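Local structure of DUF574 domain-containing protein (2QE6) at residues 25-30 against 59-64; 81-86 against 92-97; 173-178 against 228-233; 222-227 against 264-269. The protein binds S-adenosylmethionine and is probably a methyltransferase of the Rossmann-like class. The protein carries 1 engineered substitution. One frame throughout, in Å; residues are numbered along the deposited sequence.

Contact 1 of 4, residues 25-30 against 59-64; sequences RVYDAL and IENRKV. Engineered in segment 25-30: V26 (natural residue Ala). With SAM (S-adenosylmethionine), chain F.
The phenol oxygen of Y27 lies at the meeting point of two helices and the bound S-adenosylmethionine. N61 reaches it from helix 54-75: ND2 donates to Y27 OH over 3.0 Å, almost straight at 170°, with the oxygen in the amide plane and the amide standing nearly perpendicular to the ring. The hydroxyl in turn makes a weak bond to the ligand carboxylate, Y27 OH to SAM O being 2.8 Å. SAM O is gripped more firmly by R62, whose NH1 donates at 2.7 Å and 151°, with SAM O near the guanidinium plane. The second ligand oxygen, SAM OXT, receives a weak, bent bond from N61 ND2 at 2.8 Å. Carboxylate recognition by a charged arginine and neutral donors suits the methionine end of the ligand in the pocket of this probable methyltransferase, built here by helix 23-30 and helix 54-75 together. The bend of R62 at chi2 (-53°) lays CD at the edge of the Y27 ring, 3.1 Å from OH, and a second bend at chi3 turns the guanidinium to the carboxylate. Over one ring face sits the ligand sulfur, SAM SD being 3.6 Å from Y27 CG; the positive sulfonium may be favoured by the ring's electrons. A leucine in place of Y27 would probably leave N61 ND2 with just its weak bond to SAM OXT, take one donor from SAM O and remove the ring beneath the sulfonium. The hydroxyl of T195 donates to N61 OD1, which fixes which way round the amide lies and turns ND2 toward the ligand and Y27.

Contact 2 of 4, residues 81-86 against 92-97; sequences FLDLGS and QNTHEV. With SAM (S-adenosylmethionine), chain F.
T94 and D83 supply the one polar bond that crosses this contact: T94 OG1 donates to D83 OD2 over 2.9 Å. The two side chains approach from opposite directions, and the hydroxyl meets the carboxylate from above its plane, 44° out of it. D83 holds its carboxylate out from the strand with CG anti to the backbone N (chi1 -174°), which carries OD2 across to the first turn of helix 94-101. The positive end of the helix dipole would be expected to stabilise the buried negative charge. Threonine suits its place by pairing a hydroxyl for the aspartate with a methyl for apolar neighbours.

Within segment 92-97 a second set of polar bonds organises the start of the helix. N93 occupies the N-cap position, and its backbone N donates to E96 OE1 at 2.7 Å, nearly straight at 175°. E96, three residues on, thus holds the N-cap N-H; the reciprocal bond that would make a capping box is absent, as the side chain of N93 makes no capping bond.

Ligand contacts belong to the loop after the strand. G85 O accepts from the ligand amino group, SAM N, at 2.7 Å, and S86 O lies 3.3 Å from SAM CA. G85 has positive phi, and a side chain there would run into the ribose oxygen. The D-L-G-S sequence is consistent with the first conserved motif of class I methyltransferases.

Strand 80-84 runs between strands 106-111 and 160-163 and opens a beta-alpha-beta unit through helix 94-101; M162 touches both D83 and T94, and L65 of helix 54-75 packs on T94.

Contact 3 of 4, residues 173-178 against 228-233; sequences DVVDRV and ERQFGD
The first turn of helix 175-185 faces the type I turn from R229 to G232, with D176 and Q230 closest, 7.1 Å between their CA atoms. Q230 NE2 donates to D176 OD1 over 2.7 Å at 167°, arriving nearly along the C-O axis, and amide and carboxylate are almost coplanar. R229 completes the grip with a salt bridge: its extended chain brings NH2 to D176 OD2 at 2.9 Å. OD2 lies at the edge of the guanidinium, in its plane, while NH2 meets the carboxylate from above, 36° out of its plane. A weak bond joins R229 NH1 to D176 OD1. These contacts tie the helix that follows strand 160-163 in the Rossmann-like core to the later helix 224-229. The bend at chi2 (-58°) folds the Q230 amide back over V175, whose CG2 lies 3.7 Å from Q230 CD. The other end of the amide, OE1, takes a hydrogen bond from a water that also donates to D176 O. Glutamine thus supplies a donor for the aspartate and an acceptor for the water, which a carboxylate could not. Cut back to an alanine, Q230 would probably deprive D176 OD1 of its strong donor, the bridging water of one acceptor and V175 of the amide packed on it. Farther in, Q230 packs on M194 of strand 191-197.

Contact 4 of 4, residues 222-227 against 264-269; sequences RTPEEI and LGMAGI
This is an apolar packing contact, made without hydrogen bonds, in which the opening turn of helix 224-229 lies on strand 265-271 of the central sheet. M266, present as selenomethionine, does most of the work. Its side chain, extended beyond CG, runs obliquely past the ring of P224, placing CE 3.8 Å and SE 3.9 Å from P224 CG. A long unbranched side chain can lie along the proline ring in this way. One turn on, I227 comes across M266 at about a right angle; its CD1 reaches M266 CB at 4.2 Å, near the root of that side chain.

T223 is the N-cap, and its OG1 accepts from E226 N at 3.0 Å, while P224 follows in the first turn, where the missing backbone N-H costs no helical bond. V241 touches both I227 and M266, and Y243 also packs on M266, so strand 235-243 adds to the same apolar patch.

A267, the next residue, turns its methyl to the other face, toward helix 54-75. Strand 265-271 is thus covered on both sides, and its insertion, antiparallel, between strands 191-197 and 235-243 gives the 3-2-1-4-5-7-6 order of class I methyltransferases.

Contacts 1 and 2 both touch S-adenosylmethionine: contact 1 holds its carboxylate end and contact 2 its amino group. Their centres are 13 Å apart, and they join directly where R62 NH2 lies 3.1 Å from Q92 O, a probable hydrogen bond. Contacts 3 and 4 lie away from the pocket; V175 of contact 3 is about 11 Å from the ligand, side chain to ligand. They share helix 224-229, their centres are 12 Å apart, and the ring of F231 packs on G268, with F231 CZ 3.3 Å from G268 O. Contact 4 also reaches contact 1, V64 CG2 meeting A267 CB at 3.8 Å, so helix 54-75 links the ligand-binding side to the antiparallel end of the sheet.

Contact 1 of 4, residues 25-30 against 59-64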
# COMPACT_ATOMS: atom_id res chain seq x y z
N ARG A 25 10.93 1.84 -6.26
CA ARG A 25 12.25 1.22 -6.34
C ARG A 25 13.01 1.22 -5.05
O ARG A 25 13.69 0.25 -4.71
CB ARG A 25 13.07 1.86 -7.44
CG ARG A 25 12.47 1.63 -8.80
CD ARG A 25 13.05 2.60 -9.83
NE ARG A 25 12.11 2.87 -10.91
CZ ARG A 25 12.35 3.70 -11.92
NH1 ARG A 25 13.51 4.36 -11.99
NH2 ARG A 25 11.43 3.87 -12.86
N VAL A 26 12.92 2.31 -4.29
CA VAL A 26 13.51 2.33 -2.99
C VAL A 26 12.91 1.31 -1.99
O VAL A 26 13.62 0.57 -1.27
CB VAL A 26 13.46 3.73 -2.43
CG1 VAL A 26 14.00 3.70 -1.01
CG2 VAL A 26 14.33 4.70 -3.33
N TYR A 27 11.59 1.20 -2.00
CA TYR A 27 10.87 0.23 -1.17
C TYR A 27 11.26 -1.16 -1.63
O TYR A 27 11.54 -2.03 -0.83
CB TYR A 27 9.39 0.47 -1.31
CG TYR A 27 8.51 -0.36 -0.47
CD1 TYR A 27 8.32 -0.07 0.86
CD2 TYR A 27 7.81 -1.41 -1.01
CE1 TYR A 27 7.45 -0.86 1.67
CE2 TYR A 27 6.95 -2.20 -0.22
CZ TYR A 27 6.78 -1.91 1.12
OH TYR A 27 5.92 -2.66 1.91
N ASP A 28 11.36 -1.37 -2.93
CA ASP A 28 11.83 -2.65 -3.47
C ASP A 28 13.25 -3.00 -2.94
O ASP A 28 13.53 -4.11 -2.52
CB ASP A 28 11.88 -2.56 -4.97
CG ASP A 28 12.16 -3.89 -5.59
OD1 ASP A 28 11.28 -4.75 -5.41
OD2 ASP A 28 13.26 -4.07 -6.17
N ALA A 29 14.14 -2.03 -2.99
CA ALA A 29 15.49 -2.16 -2.45
C ALA A 29 15.42 -2.52 -0.94
O ALA A 29 16.11 -3.41 -0.49
CB ALA A 29 16.27 -0.84 -2.69
N LEU A 30 14.59 -1.83 -0.16
CA LEU A 30 14.41 -2.17 1.26
C LEU A 30 14.02 -3.62 1.49
O LEU A 30 14.48 -4.21 2.46
CB LEU A 30 13.40 -1.27 1.93
CG LEU A 30 13.87 0.15 2.18
CD1 LEU A 30 12.72 0.99 2.76
CD2 LEU A 30 15.11 0.18 3.12
N ILE A 59 9.21 -4.91 5.87
CA ILE A 59 8.82 -6.32 6.01
C ILE A 59 7.46 -6.46 6.73
O ILE A 59 6.55 -7.17 6.28
CB ILE A 59 9.92 -7.15 6.69
CG1 ILE A 59 11.17 -7.20 5.78
CG2 ILE A 59 9.45 -8.61 6.93
CD1 ILE A 59 12.46 -7.63 6.53
N GLU A 60 7.31 -5.77 7.86
CA GLU A 60 6.07 -5.85 8.61
C GLU A 60 4.89 -5.31 7.80
O GLU A 60 3.78 -5.79 7.96
CB GLU A 60 6.16 -5.08 9.92
CG GLU A 60 7.06 -5.75 10.95
CD GLU A 60 6.68 -7.18 11.29
OE1 GLU A 60 5.48 -7.56 11.21
OE2 GLU A 60 7.60 -7.93 11.68
N ASN A 61 5.13 -4.32 6.95
CA ASN A 61 4.07 -3.78 6.09
C ASN A 61 3.64 -4.81 5.05
O ASN A 61 2.44 -5.02 4.82
CB ASN A 61 4.56 -2.48 5.43
CG ASN A 61 3.47 -1.76 4.74
OD1 ASN A 61 2.46 -1.38 5.33
ND2 ASN A 61 3.66 -1.54 3.46
N ARG A 62 4.60 -5.51 4.46
CA ARG A 62 4.25 -6.62 3.57
C ARG A 62 3.51 -7.74 4.27
O ARG A 62 2.57 -8.26 3.73
CB ARG A 62 5.47 -7.19 2.86
CG ARG A 62 6.12 -6.16 1.95
CD ARG A 62 5.12 -5.55 0.98
NE ARG A 62 4.52 -6.59 0.14
CZ ARG A 62 3.86 -6.37 -1.00
NH1 ARG A 62 3.67 -5.14 -1.45
NH2 ARG A 62 3.38 -7.41 -1.69
N LYS A 63 3.95 -8.11 5.46
CA LYS A 63 3.25 -9.13 6.24
C LYS A 63 1.81 -8.70 6.61
O LYS A 63 0.92 -9.51 6.58
CB LYS A 63 4.04 -9.48 7.52
CG LYS A 63 5.35 -10.28 7.35
CD LYS A 63 6.04 -10.34 8.71
CE LYS A 63 7.16 -11.31 8.84
NZ LYS A 63 7.80 -11.07 10.19
N VAL A 64 1.56 -7.43 6.98
CA VAL A 64 0.18 -7.03 7.26
C VAL A 64 -0.65 -6.95 5.99
O VAL A 64 -1.86 -7.16 6.03
CB VAL A 64 0.07 -5.67 8.05
CG1 VAL A 64 0.34 -4.50 7.19
CG2 VAL A 64 -1.28 -5.56 8.72
N SAM F . 1.50 -0.70 -1.52
CA SAM F . 2.84 -1.40 -1.48
C SAM F . 3.08 -1.94 -0.08
O SAM F . 3.80 -2.91 0.09
OXT SAM F . 2.57 -1.37 0.90
CB SAM F . 4.08 -0.54 -1.83
CG SAM F . 4.38 0.63 -0.88
SD SAM F . 5.71 1.76 -1.41
CE SAM F . 6.11 0.89 -2.94
C5' SAM F . 4.62 3.02 -2.11
C4' SAM F . 4.08 2.90 -3.54
O4' SAM F . 3.08 3.90 -3.75
C3' SAM F . 5.14 3.14 -4.63
O3' SAM F . 5.16 2.09 -5.58
C2' SAM F . 4.80 4.47 -5.27
O2' SAM F . 5.25 4.62 -6.63
C1' SAM F . 3.29 4.49 -5.05
N9 SAM F . 2.78 5.86 -5.08
C8 SAM F . 3.07 6.93 -4.23
N7 SAM F . 2.36 8.01 -4.64
C5 SAM F . 1.61 7.62 -5.72
C6 SAM F . 0.68 8.32 -6.51
N6 SAM F . 0.43 9.64 -6.25
N1 SAM F . 0.07 7.63 -7.54
C2 SAM F . 0.35 6.27 -7.81
N3 SAM F . 1.28 5.59 -7.03
C4 SAM F . 1.87 6.27 -6.00

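Contact 2 of 4, residues 81-86 against 92-97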
# COMPACT_ATOMS: atom_id res chain seq x y z
N PHE A 81 -10.68 -6.11 -5.72
CA PHE A 81 -9.69 -5.26 -5.02
C PHE A 81 -9.13 -4.22 -5.99
O PHE A 81 -8.84 -4.53 -7.16
CB PHE A 81 -8.52 -6.09 -4.44
CG PHE A 81 -8.94 -7.14 -3.47
CD1 PHE A 81 -9.56 -8.29 -3.90
CD2 PHE A 81 -8.77 -6.96 -2.12
CE1 PHE A 81 -9.97 -9.26 -2.99
CE2 PHE A 81 -9.20 -7.93 -1.21
CZ PHE A 81 -9.78 -9.08 -1.65
N LEU A 82 -8.97 -3.00 -5.48
CA LEU A 82 -8.26 -1.93 -6.17
C LEU A 82 -7.07 -1.55 -5.30
O LEU A 82 -7.22 -1.04 -4.20
CB LEU A 82 -9.19 -0.73 -6.40
CG LEU A 82 -8.59 0.47 -7.13
CD1 LEU A 82 -7.99 0.05 -8.49
CD2 LEU A 82 -9.67 1.56 -7.30
N ASP A 83 -5.88 -1.86 -5.80
CA ASP A 83 -4.67 -1.76 -5.01
C ASP A 83 -3.89 -0.55 -5.51
O ASP A 83 -3.18 -0.60 -6.53
CB ASP A 83 -3.89 -3.06 -5.13
CG ASP A 83 -2.65 -3.15 -4.21
OD1 ASP A 83 -2.33 -2.18 -3.46
OD2 ASP A 83 -1.95 -4.21 -4.29
N LEU A 84 -4.06 0.56 -4.77
CA LEU A 84 -3.54 1.86 -5.15
C LEU A 84 -2.13 2.09 -4.60
O LEU A 84 -1.92 2.04 -3.38
CB LEU A 84 -4.44 2.95 -4.60
CG LEU A 84 -5.89 2.89 -5.12
CD1 LEU A 84 -6.74 3.89 -4.33
CD2 LEU A 84 -6.00 3.14 -6.64
N GLY A 85 -1.19 2.39 -5.49
CA GLY A 85 0.21 2.50 -5.10
C GLY A 85 0.71 1.10 -4.83
O GLY A 85 1.26 0.84 -3.78
N SER A 86 0.51 0.20 -5.77
CA SER A 86 0.76 -1.23 -5.54
C SER A 86 2.20 -1.59 -5.22
O SER A 86 2.47 -2.62 -4.57
CB SER A 86 0.38 -2.03 -6.80
OG SER A 86 1.16 -1.61 -7.90
N GLN A 92 5.05 -12.44 -2.38
CA GLN A 92 3.60 -12.62 -2.08
C GLN A 92 2.81 -11.36 -2.39
O GLN A 92 2.72 -10.46 -1.55
CB GLN A 92 3.35 -12.92 -0.60
CG GLN A 92 3.55 -14.35 -0.17
CD GLN A 92 3.21 -14.55 1.30
OE1 GLN A 92 3.82 -13.92 2.17
NE2 GLN A 92 2.24 -15.40 1.59
N ASN A 93 2.21 -11.30 -3.57
CA ASN A 93 1.48 -10.11 -3.99
C ASN A 93 0.00 -10.27 -3.68
O ASN A 93 -0.49 -11.40 -3.49
CB ASN A 93 1.67 -9.86 -5.48
CG ASN A 93 3.11 -9.63 -5.87
OD1 ASN A 93 3.74 -8.70 -5.38
ND2 ASN A 93 3.64 -10.47 -6.74
N THR A 94 -0.70 -9.15 -3.71
CA THR A 94 -2.15 -9.08 -3.42
C THR A 94 -2.98 -10.13 -4.11
O THR A 94 -3.72 -10.85 -3.43
CB THR A 94 -2.69 -7.71 -3.75
OG1 THR A 94 -1.93 -6.77 -2.99
CG2 THR A 94 -4.19 -7.58 -3.42
N HIS A 95 -2.86 -10.24 -5.43
CA HIS A 95 -3.70 -11.18 -6.18
C HIS A 95 -3.41 -12.66 -5.85
O HIS A 95 -4.28 -13.53 -5.92
CB HIS A 95 -3.58 -10.89 -7.68
CG HIS A 95 -2.37 -11.47 -8.34
ND1 HIS A 95 -1.15 -10.83 -8.35
CD2 HIS A 95 -2.21 -12.59 -9.09
CE1 HIS A 95 -0.28 -11.53 -9.04
NE2 HIS A 95 -0.89 -12.61 -9.50
N GLU A 96 -2.16 -12.91 -5.47
CA GLU A 96 -1.72 -14.24 -5.06
C GLU A 96 -2.34 -14.60 -3.72
O GLU A 96 -2.89 -15.66 -3.54
CB GLU A 96 -0.19 -14.26 -5.01
CG GLU A 96 0.47 -14.17 -6.41
CD GLU A 96 1.94 -13.70 -6.39
OE1 GLU A 96 2.49 -13.39 -5.30
OE2 GLU A 96 2.53 -13.62 -7.49
N VAL A 97 -2.27 -13.69 -2.76
CA VAL A 97 -2.97 -13.89 -1.50
C VAL A 97 -4.48 -14.04 -1.73
O VAL A 97 -5.09 -15.00 -1.25
CB VAL A 97 -2.72 -12.69 -0.55
CG1 VAL A 97 -3.27 -13.03 0.82
CG2 VAL A 97 -1.23 -12.44 -0.48
N SAM F . 1.50 -0.70 -1.52
CA SAM F . 2.84 -1.40 -1.48
C SAM F . 3.08 -1.94 -0.08
O SAM F . 3.80 -2.91 0.09
OXT SAM F . 2.57 -1.37 0.90
CB SAM F . 4.08 -0.54 -1.83
CG SAM F . 4.38 0.63 -0.88
SD SAM F . 5.71 1.76 -1.41
CE SAM F . 6.11 0.89 -2.94
C5' SAM F . 4.62 3.02 -2.11
C4' SAM F . 4.08 2.90 -3.54
O4' SAM F . 3.08 3.90 -3.75
C3' SAM F . 5.14 3.14 -4.63
O3' SAM F . 5.16 2.09 -5.58
C2' SAM F . 4.80 4.47 -5.27
O2' SAM F . 5.25 4.62 -6.63
C1' SAM F . 3.29 4.49 -5.05
N9 SAM F . 2.78 5.86 -5.08
C8 SAM F . 3.07 6.93 -4.23
N7 SAM F . 2.36 8.01 -4.64
C5 SAM F . 1.61 7.62 -5.72
C6 SAM F . 0.68 8.32 -6.51
N6 SAM F . 0.43 9.64 -6.25
N1 SAM F . 0.07 7.63 -7.54
C2 SAM F . 0.35 6.27 -7.81
N3 SAM F . 1.28 5.59 -7.03
C4 SAM F . 1.87 6.27 -6.00

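Contact 3 of 4, residues 173-178 against 228-233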
# COMPACT_ATOMS: atom_id res chain seq x y z
N ASP A 173 -2.78 18.82 1.85
CA ASP A 173 -3.69 19.61 1.01
C ASP A 173 -4.54 18.78 0.06
O ASP A 173 -5.57 19.26 -0.39
CB ASP A 173 -3.00 20.79 0.31
CG ASP A 173 -1.75 20.42 -0.42
OD1 ASP A 173 -1.58 19.27 -0.86
OD2 ASP A 173 -0.90 21.34 -0.56
N VAL A 174 -4.18 17.53 -0.19
CA VAL A 174 -4.97 16.69 -1.08
C VAL A 174 -5.63 15.49 -0.38
O VAL A 174 -6.58 14.95 -0.92
CB VAL A 174 -4.15 16.16 -2.25
CG1 VAL A 174 -3.44 17.30 -2.97
CG2 VAL A 174 -3.21 15.05 -1.80
N VAL A 175 -5.16 15.09 0.81
CA VAL A 175 -5.57 13.80 1.40
C VAL A 175 -7.09 13.65 1.59
O VAL A 175 -7.67 12.61 1.25
CB VAL A 175 -4.81 13.49 2.71
CG1 VAL A 175 -5.23 14.49 3.86
CG2 VAL A 175 -5.03 12.03 3.11
N ASP A 176 -7.76 14.69 2.11
CA ASP A 176 -9.19 14.58 2.45
C ASP A 176 -10.03 14.28 1.21
O ASP A 176 -10.80 13.33 1.21
CB ASP A 176 -9.74 15.82 3.16
CG ASP A 176 -9.21 15.96 4.59
OD1 ASP A 176 -8.67 14.99 5.18
OD2 ASP A 176 -9.33 17.06 5.15
N ARG A 177 -9.82 15.05 0.16
CA ARG A 177 -10.56 14.89 -1.08
C ARG A 177 -10.20 13.56 -1.76
O ARG A 177 -11.08 12.89 -2.34
CB ARG A 177 -10.30 16.08 -2.03
CG ARG A 177 -10.50 15.76 -3.54
CD ARG A 177 -9.95 16.85 -4.49
NE ARG A 177 -8.48 16.81 -4.70
CZ ARG A 177 -7.85 16.00 -5.55
NH1 ARG A 177 -8.51 15.11 -6.28
NH2 ARG A 177 -6.53 16.08 -5.68
N VAL A 178 -8.92 13.20 -1.73
CA VAL A 178 -8.47 11.99 -2.45
C VAL A 178 -9.04 10.72 -1.80
O VAL A 178 -9.66 9.89 -2.48
CB VAL A 178 -6.92 11.94 -2.62
CG1 VAL A 178 -6.46 10.52 -3.03
CG2 VAL A 178 -6.45 13.01 -3.66
N GLU A 228 -6.88 7.37 11.56
CA GLU A 228 -8.25 6.89 11.77
C GLU A 228 -9.25 7.79 11.07
O GLU A 228 -10.20 7.32 10.49
CB GLU A 228 -8.63 6.85 13.24
CG GLU A 228 -7.90 5.81 14.09
CD GLU A 228 -8.28 5.91 15.59
OE1 GLU A 228 -9.45 6.29 15.85
OE2 GLU A 228 -7.42 5.60 16.47
N ARG A 229 -8.99 9.08 11.12
CA ARG A 229 -9.86 10.06 10.50
C ARG A 229 -10.06 9.83 9.02
O ARG A 229 -11.11 10.17 8.47
CB ARG A 229 -9.28 11.44 10.72
CG ARG A 229 -10.14 12.59 10.31
CD ARG A 229 -9.46 13.91 10.68
NE ARG A 229 -9.95 14.90 9.75
CZ ARG A 229 -9.32 15.30 8.64
NH1 ARG A 229 -8.12 14.84 8.33
NH2 ARG A 229 -9.90 16.20 7.85
N GLN A 230 -9.05 9.30 8.35
CA GLN A 230 -9.12 9.09 6.89
C GLN A 230 -9.96 7.88 6.52
O GLN A 230 -10.24 7.63 5.35
CB GLN A 230 -7.72 9.01 6.29
CG GLN A 230 -6.98 10.36 6.33
CD GLN A 230 -7.70 11.43 5.63
OE1 GLN A 230 -8.38 11.19 4.62
NE2 GLN A 230 -7.60 12.68 6.16
N PHE A 231 -10.40 7.14 7.54
CA PHE A 231 -11.42 6.11 7.36
C PHE A 231 -12.86 6.71 7.37
O PHE A 231 -13.81 6.00 7.13
CB PHE A 231 -11.25 5.02 8.42
CG PHE A 231 -10.00 4.18 8.23
CD1 PHE A 231 -8.79 4.57 8.76
CD2 PHE A 231 -10.04 3.02 7.47
CE1 PHE A 231 -7.64 3.83 8.54
CE2 PHE A 231 -8.89 2.26 7.26
CZ PHE A 231 -7.70 2.66 7.80
N GLY A 232 -13.01 8.02 7.63
CA GLY A 232 -14.33 8.68 7.56
C GLY A 232 -15.34 7.95 8.42
O GLY A 232 -15.02 7.55 9.50
N ASP A 233 -16.55 7.77 7.91
CA ASP A 233 -17.63 7.00 8.56
C ASP A 233 -17.48 5.51 8.53
O ASP A 233 -18.39 4.80 8.94
CB ASP A 233 -18.96 7.17 7.79
CG ASP A 233 -19.46 8.58 7.75
OD1 ASP A 233 -19.08 9.40 8.64
OD2 ASP A 233 -20.26 8.85 6.82
O HOH W 1 -10.75 11.64 3.52

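Contact 4 of 4, residues 222-227 against 264-269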
# COMPACT_ATOMS: atom_id res chain seq x y z
N ARG A 222 1.52 10.59 10.05
CA ARG A 222 0.24 11.02 10.64
C ARG A 222 0.06 10.38 12.01
O ARG A 222 0.44 9.24 12.21
CB ARG A 222 -0.95 10.71 9.72
CG ARG A 222 -1.02 11.64 8.55
CD ARG A 222 -2.26 11.52 7.65
NE ARG A 222 -2.28 12.68 6.73
CZ ARG A 222 -1.71 12.75 5.52
NH1 ARG A 222 -1.17 11.68 4.93
NH2 ARG A 222 -1.77 13.90 4.87
N THR A 223 -0.47 11.12 12.96
CA THR A 223 -0.83 10.53 14.25
C THR A 223 -1.85 9.40 14.09
O THR A 223 -2.54 9.33 13.09
CB THR A 223 -1.42 11.54 15.19
OG1 THR A 223 -2.70 11.95 14.69
CG2 THR A 223 -0.51 12.76 15.36
N PRO A 224 -1.97 8.51 15.09
CA PRO A 224 -3.04 7.49 15.00
C PRO A 224 -4.43 8.06 14.76
O PRO A 224 -5.18 7.48 14.00
CB PRO A 224 -2.94 6.79 16.35
CG PRO A 224 -1.50 6.96 16.75
CD PRO A 224 -1.13 8.31 16.29
N GLU A 225 -4.75 9.19 15.37
CA GLU A 225 -6.06 9.80 15.21
C GLU A 225 -6.24 10.36 13.80
O GLU A 225 -7.32 10.27 13.23
CB GLU A 225 -6.22 10.91 16.23
CG GLU A 225 -6.18 10.44 17.73
CD GLU A 225 -4.81 9.90 18.29
OE1 GLU A 225 -3.68 10.28 17.84
OE2 GLU A 225 -4.87 9.05 19.22
N GLU A 226 -5.18 10.95 13.24
CA GLU A 226 -5.21 11.45 11.85
C GLU A 226 -5.34 10.32 10.82
O GLU A 226 -6.05 10.47 9.82
CB GLU A 226 -3.99 12.33 11.58
CG GLU A 226 -4.13 13.70 12.19
CD GLU A 226 -5.25 14.51 11.50
OE1 GLU A 226 -5.06 14.80 10.28
OE2 GLU A 226 -6.31 14.82 12.15
N ILE A 227 -4.73 9.18 11.10
CA ILE A 227 -4.92 8.01 10.25
C ILE A 227 -6.38 7.54 10.33
O ILE A 227 -7.04 7.36 9.29
CB ILE A 227 -3.94 6.86 10.64
CG1 ILE A 227 -2.50 7.30 10.38
CG2 ILE A 227 -4.30 5.61 9.90
CD1 ILE A 227 -1.41 6.42 10.97
N LEU A 264 7.11 2.17 13.36
CA LEU A 264 7.18 3.16 12.30
C LEU A 264 5.84 3.32 11.55
O LEU A 264 5.57 4.39 11.04
CB LEU A 264 8.33 2.82 11.30
CG LEU A 264 9.75 3.19 11.76
CD1 LEU A 264 10.79 2.65 10.74
CD2 LEU A 264 9.92 4.65 12.04
N GLY A 265 5.03 2.27 11.46
CA GLY A 265 3.77 2.34 10.76
C GLY A 265 2.58 1.71 11.46
O GLY A 265 2.75 0.84 12.34
N MSE A 266 1.38 2.15 11.05
CA MSE A 266 0.12 1.57 11.53
C MSE A 266 -0.72 1.07 10.38
O MSE A 266 -0.55 1.52 9.28
CB MSE A 266 -0.70 2.56 12.36
CG MSE A 266 -0.06 2.85 13.69
SE MSE A 266 -1.22 3.47 15.03
CE MSE A 266 -0.04 3.49 16.52
N ALA A 267 -1.62 0.14 10.68
CA ALA A 267 -2.53 -0.45 9.72
C ALA A 267 -3.96 -0.31 10.27
O ALA A 267 -4.17 -0.34 11.49
CB ALA A 267 -2.21 -1.94 9.52
N GLY A 268 -4.94 -0.21 9.36
CA GLY A 268 -6.35 -0.23 9.72
C GLY A 268 -7.17 -0.72 8.53
O GLY A 268 -6.79 -0.50 7.39
N ILE A 269 -8.27 -1.40 8.81
CA ILE A 269 -9.25 -1.76 7.80
C ILE A 269 -10.61 -1.33 8.34
O ILE A 269 -10.95 -1.62 9.49
CB ILE A 269 -9.28 -3.26 7.50
CG1 ILE A 269 -7.98 -3.71 6.85
CG2 ILE A 269 -10.46 -3.60 6.53
CD1 ILE A 269 -8.02 -5.14 6.39